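Local atomic coordinates of autophagy-related protein 9 (PDB entry 7D0I), a protein that scrambles phospholipids between the two leaflets of a membrane as a homotrimer with a central pore, supplying membrane for the growing autophagosome. Residues N341-L353 against F635-V649. The protein carries 1 engineered substitution. Sequence-based numbering, arbitrary orientation.
With LMN (Lauryl Maltose Neopentyl Glycol), chain G.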
# COMPACT_ATOMS: atom_id res chain seq x y z
N ASN A 341 -2.02 31.26 12.85
CA ASN A 341 -1.05 31.91 13.73
C ASN A 341 -1.49 33.30 14.13
O ASN A 341 -1.09 33.79 15.19
CB ASN A 341 0.31 31.99 13.05
CG ASN A 341 1.08 30.71 13.16
OD1 ASN A 341 2.04 30.61 13.92
ND2 ASN A 341 0.67 29.72 12.39
N ARG A 342 -2.29 33.97 13.30
CA ARG A 342 -2.74 35.31 13.66
C ARG A 342 -3.97 35.28 14.55
O ARG A 342 -4.14 36.18 15.38
CB ARG A 342 -3.02 36.12 12.40
CG ARG A 342 -1.84 36.24 11.46
CD ARG A 342 -2.10 37.23 10.36
NE ARG A 342 -1.79 38.59 10.79
CZ ARG A 342 -0.68 39.23 10.47
NH1 ARG A 342 0.23 38.65 9.71
NH2 ARG A 342 -0.48 40.47 10.91
N ILE A 343 -4.84 34.29 14.40
CA ILE A 343 -5.99 34.17 15.28
C ILE A 343 -5.56 33.71 16.66
O ILE A 343 -6.03 34.22 17.68
CB ILE A 343 -7.04 33.22 14.68
CG1 ILE A 343 -7.58 33.77 13.37
CG2 ILE A 343 -8.18 33.02 15.64
CD1 ILE A 343 -8.45 32.81 12.65
N MET A 344 -4.66 32.73 16.72
CA MET A 344 -4.23 32.14 17.97
C MET A 344 -2.90 32.69 18.45
O MET A 344 -2.11 31.96 19.05
CB MET A 344 -4.13 30.62 17.81
CG MET A 344 -5.44 29.94 17.62
SD MET A 344 -5.28 28.19 17.92
CE MET A 344 -4.71 28.20 19.60
N ARG A 345 -2.62 33.97 18.20
CA ARG A 345 -1.30 34.49 18.54
C ARG A 345 -1.10 34.56 20.04
O ARG A 345 -0.00 34.30 20.54
CB ARG A 345 -1.09 35.86 17.91
CG ARG A 345 0.34 36.33 18.00
CD ARG A 345 0.52 37.77 17.58
NE ARG A 345 0.23 37.99 16.17
CZ ARG A 345 1.02 37.59 15.18
NH1 ARG A 345 0.68 37.83 13.93
NH2 ARG A 345 2.12 36.92 15.44
N LYS A 346 -2.15 34.90 20.79
CA LYS A 346 -2.07 34.92 22.24
C LYS A 346 -2.44 33.59 22.86
O LYS A 346 -1.92 33.25 23.94
CB LYS A 346 -3.00 35.99 22.81
CG LYS A 346 -2.87 37.34 22.18
CD LYS A 346 -3.77 38.33 22.89
CE LYS A 346 -3.74 39.67 22.23
NZ LYS A 346 -4.63 40.63 22.93
N ASP A 347 -3.31 32.82 22.22
CA ASP A 347 -3.64 31.51 22.75
C ASP A 347 -2.44 30.58 22.71
O ASP A 347 -2.31 29.70 23.55
CB ASP A 347 -4.79 30.90 21.96
CG ASP A 347 -6.10 31.60 22.21
OD1 ASP A 347 -6.45 31.81 23.39
OD2 ASP A 347 -6.77 31.97 21.23
N ASN A 348 -1.54 30.77 21.75
CA ASN A 348 -0.33 29.96 21.73
C ASN A 348 0.57 30.29 22.91
O ASN A 348 1.14 29.39 23.53
CB ASN A 348 0.41 30.16 20.41
CG ASN A 348 -0.28 29.49 19.26
OD1 ASN A 348 -1.02 28.55 19.44
ND2 ASN A 348 -0.03 29.98 18.06
N TYR A 349 0.70 31.57 23.24
CA TYR A 349 1.46 31.93 24.43
C TYR A 349 0.80 31.38 25.68
O TYR A 349 1.48 31.00 26.63
CB TYR A 349 1.60 33.44 24.54
CG TYR A 349 2.66 34.02 23.65
CD1 TYR A 349 3.99 33.84 23.93
CD2 TYR A 349 2.32 34.76 22.54
CE1 TYR A 349 4.96 34.37 23.12
CE2 TYR A 349 3.28 35.30 21.73
CZ TYR A 349 4.60 35.10 22.03
OH TYR A 349 5.56 35.64 21.22
N PHE A 350 -0.53 31.33 25.71
CA PHE A 350 -1.23 30.78 26.87
C PHE A 350 -0.98 29.29 27.00
O PHE A 350 -0.70 28.78 28.09
CB PHE A 350 -2.72 31.07 26.77
CG PHE A 350 -3.46 30.82 28.04
CD1 PHE A 350 -3.63 31.83 28.96
CD2 PHE A 350 -4.01 29.59 28.30
CE1 PHE A 350 -4.32 31.60 30.11
CE2 PHE A 350 -4.70 29.37 29.46
CZ PHE A 350 -4.85 30.37 30.36
N ILE A 351 -1.09 28.55 25.89
CA ILE A 351 -0.80 27.12 25.90
C ILE A 351 0.62 26.88 26.37
O ILE A 351 0.88 25.94 27.13
CB ILE A 351 -1.02 26.52 24.50
CG1 ILE A 351 -2.46 26.69 24.06
CG2 ILE A 351 -0.68 25.07 24.49
CD1 ILE A 351 -2.65 26.43 22.61
N ALA A 352 1.56 27.72 25.95
CA ALA A 352 2.96 27.52 26.32
C ALA A 352 3.26 27.93 27.75
O ALA A 352 4.16 27.38 28.36
CB ALA A 352 3.86 28.28 25.36
N LEU A 353 2.53 28.91 28.29
CA LEU A 353 2.69 29.25 29.69
C LEU A 353 2.12 28.15 30.58
O LEU A 353 2.72 27.78 31.59
CB LEU A 353 2.00 30.57 30.01
CG LEU A 353 2.57 31.89 29.51
CD1 LEU A 353 1.58 32.98 29.76
CD2 LEU A 353 3.86 32.20 30.22
N PHE A 635 9.96 34.74 29.57
CA PHE A 635 9.37 33.83 28.61
C PHE A 635 8.99 34.55 27.33
O PHE A 635 9.14 34.00 26.23
CB PHE A 635 8.14 33.15 29.21
CG PHE A 635 7.42 32.27 28.24
CD1 PHE A 635 6.30 32.73 27.57
CD2 PHE A 635 7.85 30.99 28.00
CE1 PHE A 635 5.65 31.93 26.68
CE2 PHE A 635 7.20 30.19 27.11
CZ PHE A 635 6.10 30.66 26.46
N PHE A 636 8.53 35.79 27.44
CA PHE A 636 8.14 36.50 26.23
C PHE A 636 9.33 37.02 25.45
O PHE A 636 9.17 37.40 24.29
CB PHE A 636 7.20 37.65 26.58
CG PHE A 636 5.81 37.20 26.91
CD1 PHE A 636 4.93 36.83 25.92
CD2 PHE A 636 5.39 37.15 28.22
CE1 PHE A 636 3.67 36.42 26.22
CE2 PHE A 636 4.12 36.73 28.52
CZ PHE A 636 3.26 36.37 27.52
N ARG A 637 10.52 37.03 26.06
CA ARG A 637 11.73 37.45 25.38
C ARG A 637 12.51 36.27 24.80
O ARG A 637 12.93 36.31 23.65
CB ARG A 637 12.62 38.25 26.33
CG ARG A 637 14.00 38.53 25.80
CD ARG A 637 14.70 39.58 26.63
NE ARG A 637 14.48 39.40 28.06
CZ ARG A 637 15.08 38.48 28.81
NH1 ARG A 637 14.81 38.40 30.10
NH2 ARG A 637 15.93 37.63 28.26
N GLU A 638 12.69 35.22 25.59
CA GLU A 638 13.41 34.05 25.11
C GLU A 638 12.64 33.34 24.01
O GLU A 638 13.17 33.09 22.92
CB GLU A 638 13.67 33.08 26.26
CG GLU A 638 14.40 33.68 27.44
CD GLU A 638 14.45 32.73 28.62
OE1 GLU A 638 13.77 31.69 28.58
OE2 GLU A 638 15.17 33.03 29.60
N HIS A 639 11.37 33.02 24.26
CA HIS A 639 10.63 32.08 23.42
C HIS A 639 9.73 32.77 22.41
O HIS A 639 8.64 32.27 22.12
CB HIS A 639 9.83 31.12 24.29
CG HIS A 639 10.67 30.38 25.28
ND1 HIS A 639 10.69 30.68 26.62
CD2 HIS A 639 11.52 29.33 25.12
CE1 HIS A 639 11.52 29.86 27.25
NE2 HIS A 639 12.03 29.03 26.36
N THR A 640 10.16 33.89 21.86
CA THR A 640 9.46 34.58 20.79
C THR A 640 10.30 34.50 19.52
O THR A 640 11.49 34.82 19.54
CB THR A 640 9.21 36.04 21.14
OG1 THR A 640 8.31 36.11 22.25
CG2 THR A 640 8.61 36.76 19.97
N ILE A 641 9.68 34.07 18.42
CA ILE A 641 10.39 33.95 17.16
C ILE A 641 9.60 34.70 16.10
O ILE A 641 8.37 34.75 16.13
CB ILE A 641 10.60 32.48 16.75
CG1 ILE A 641 11.58 32.38 15.59
CG2 ILE A 641 9.30 31.85 16.35
CD1 ILE A 641 11.76 30.97 15.09
N ASN A 642 10.31 35.31 15.16
CA ASN A 642 9.68 36.09 14.10
C ASN A 642 9.49 35.20 12.88
O ASN A 642 10.46 34.82 12.23
CB ASN A 642 10.50 37.33 13.76
CG ASN A 642 9.76 38.30 12.86
OD1 ASN A 642 9.10 37.90 11.91
ND2 ASN A 642 9.88 39.58 13.16
N VAL A 643 8.25 34.87 12.58
CA VAL A 643 7.91 34.14 11.37
C VAL A 643 7.53 35.14 10.30
O VAL A 643 6.68 36.01 10.53
CB VAL A 643 6.77 33.14 11.64
CG1 VAL A 643 6.24 32.60 10.33
CG2 VAL A 643 7.26 32.01 12.50
N GLU A 644 8.17 35.03 9.14
CA GLU A 644 8.06 36.06 8.12
C GLU A 644 6.67 36.07 7.51
O GLU A 644 6.17 35.05 7.04
CB GLU A 644 9.11 35.84 7.03
CG GLU A 644 10.47 35.41 7.55
CD GLU A 644 11.13 36.44 8.46
OE1 GLU A 644 10.76 37.63 8.40
OE2 GLU A 644 12.03 36.05 9.23
N GLY A 645 6.04 37.25 7.49
CA GLY A 645 4.70 37.41 7.01
C GLY A 645 3.63 37.31 8.07
O GLY A 645 2.51 37.77 7.85
N VAL A 646 3.95 36.72 9.22
CA VAL A 646 3.03 36.65 10.34
C VAL A 646 3.42 37.70 11.37
O VAL A 646 2.65 38.61 11.68
CB VAL A 646 3.01 35.25 10.97
CG1 VAL A 646 2.03 35.20 12.11
CG2 VAL A 646 2.65 34.21 9.93
N GLY A 647 4.63 37.58 11.90
CA GLY A 647 5.07 38.49 12.94
C GLY A 647 5.78 37.75 14.05
O GLY A 647 6.36 36.70 13.81
N TYR A 648 5.74 38.29 15.26
CA TYR A 648 6.34 37.64 16.41
C TYR A 648 5.34 36.65 16.99
O TYR A 648 4.30 37.04 17.52
CB TYR A 648 6.76 38.65 17.47
CG TYR A 648 7.91 39.52 17.05
CD1 TYR A 648 9.17 38.99 16.89
CD2 TYR A 648 7.74 40.87 16.83
CE1 TYR A 648 10.23 39.77 16.52
CE2 TYR A 648 8.78 41.66 16.45
CZ TYR A 648 10.03 41.11 16.30
OH TYR A 648 11.08 41.91 15.92
N VAL A 649 5.66 35.36 16.89
CA VAL A 649 4.83 34.30 17.42
C VAL A 649 5.60 33.62 18.54
O VAL A 649 6.78 33.87 18.77
CB VAL A 649 4.43 33.30 16.34
CG1 VAL A 649 3.89 34.02 15.14
CG2 VAL A 649 5.61 32.46 15.95
C1 LMN G . -14.81 35.53 27.24
O1 LMN G . -15.28 36.57 27.89
C2 LMN G . -15.75 35.13 26.08
O2 LMN G . -15.95 36.26 25.24
C3 LMN G . -15.13 34.03 25.28
O3 LMN G . -16.06 33.66 24.21
C4 LMN G . -14.81 32.83 26.08
O4 LMN G . -13.91 31.96 25.27
C5 LMN G . -14.12 33.14 27.37
O5 LMN G . -14.71 34.27 28.12
C6 LMN G . -14.13 31.90 28.27
O6 LMN G . -15.30 31.15 28.02
CAA LMN G . -19.86 40.61 38.75
CAB LMN G . -14.47 40.21 38.31
OAI LMN G . -14.32 26.24 25.93
OAJ LMN G . -10.57 29.29 25.60
OAL LMN G . -8.79 38.20 23.95
OAN LMN G . -9.43 34.84 27.79
OAP LMN G . -10.02 37.22 28.33
OAQ LMN G . -15.64 27.23 23.13
OAR LMN G . -9.32 29.85 23.17
OAS LMN G . -16.09 29.61 21.77
OAT LMN G . -11.41 31.42 21.73
OAU LMN G . -13.63 31.44 22.75
OAV LMN G . -9.68 34.17 22.83
CAW LMN G . -20.01 40.57 37.21
CAX LMN G . -14.10 39.05 37.36
CAY LMN G . -19.21 39.36 36.66
CAZ LMN G . -12.62 39.21 36.95
CBA LMN G . -18.28 39.84 35.51
CBB LMN G . -12.52 39.52 35.43
CBC LMN G . -17.12 38.82 35.35
CBD LMN G . -11.21 40.31 35.18
CBE LMN G . -16.09 39.36 34.31
CBF LMN G . -11.30 41.06 33.82
CBG LMN G . -16.84 39.90 33.06
CBH LMN G . -11.98 40.14 32.77
CBI LMN G . -15.81 40.18 31.93
CBJ LMN G . -12.19 40.95 31.45
CBK LMN G . -15.62 38.89 31.06
CBL LMN G . -12.26 39.95 30.25
CBM LMN G . -14.83 27.55 25.99
CBN LMN G . -10.11 30.52 26.12
CBP LMN G . -8.88 36.95 24.59
CBQ LMN G . -15.20 39.29 29.61
CBR LMN G . -12.83 38.48 30.16
CBS LMN G . -14.54 36.86 29.08
CBT LMN G . -13.55 38.84 27.65
OBV LMN G . -12.14 38.64 27.46
OBX LMN G . -10.83 37.84 25.73
OBY LMN G . -13.77 29.64 25.30
OBZ LMN G . -9.87 32.80 25.34
OCB LMN G . -11.47 34.54 25.00
CCC LMN G . -14.30 28.34 24.82
CCD LMN G . -9.57 31.39 25.02
CCF LMN G . -10.32 36.67 24.96
CCH LMN G . -10.66 35.27 27.11
CCJ LMN G . -11.79 37.48 26.76
CCL LMN G . -11.13 36.53 27.74
CCM LMN G . -14.02 38.37 29.12
CCN LMN G . -15.41 28.49 23.78
CCO LMN G . -10.17 30.89 23.69
CCQ LMN G . -10.40 35.30 25.66
CCR LMN G . -14.57 30.81 24.88
CCS LMN G . -11.06 33.28 24.60
CCT LMN G . -15.03 29.51 22.77
CCU LMN G . -10.36 31.91 22.63
CCV LMN G . -14.79 30.85 23.36
CCW LMN G . -10.76 33.26 23.11
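Tyr349 and Thr640 meet through their hydroxyls: Tyr349 OH donates to Thr640 OG1 over 3.0 Å, and OG1 in turn donates to the carbonyl of Phe636 from above its plane, 42° out of it. Two phenylalanines pack on the body of the tyrosine ring. Phe636 CE1 lies over one face, 3.5 Å from Tyr349 CD1, and the two rings meet obliquely, planes at 42°. Phe635 reaches the tyrosine at its edge, its CG anti to the backbone N, and there the Phe635 ring also receives Ala352 CB at its rim, while Leu353 CD2 lies 3.6 Å from Phe635 CD1. Were Tyr349 replaced by an alanine, Thr640 OG1 would probably lose its donor and a gap would open beside both phenylalanines. Helix 345-355 thus packs on the end of helix 629-638 and on the antiparallel hairpin that follows, where Val643 O accepts from both Val646 N and Gly647 N, the mark of a classic beta bulge. Two arginines reach backbone carbonyls of the turn and the returning strand. Arg345 NH1 makes a weak hydrogen bond to Val646 O (3.1 Å, 134° at the hydrogen), and NH2 another to Tyr648 O (3.0 Å). Arg342 NH1 lies 3.1 Å from Gly645 O, near the guanidinium plane. Both arginines form salt bridges with Asp184, which probably offsets their closely spaced charges. The methyl CG1 of Val649 packs against the Arg345 guanidinium, obliquely to its plane, 3.4 Å from NH2.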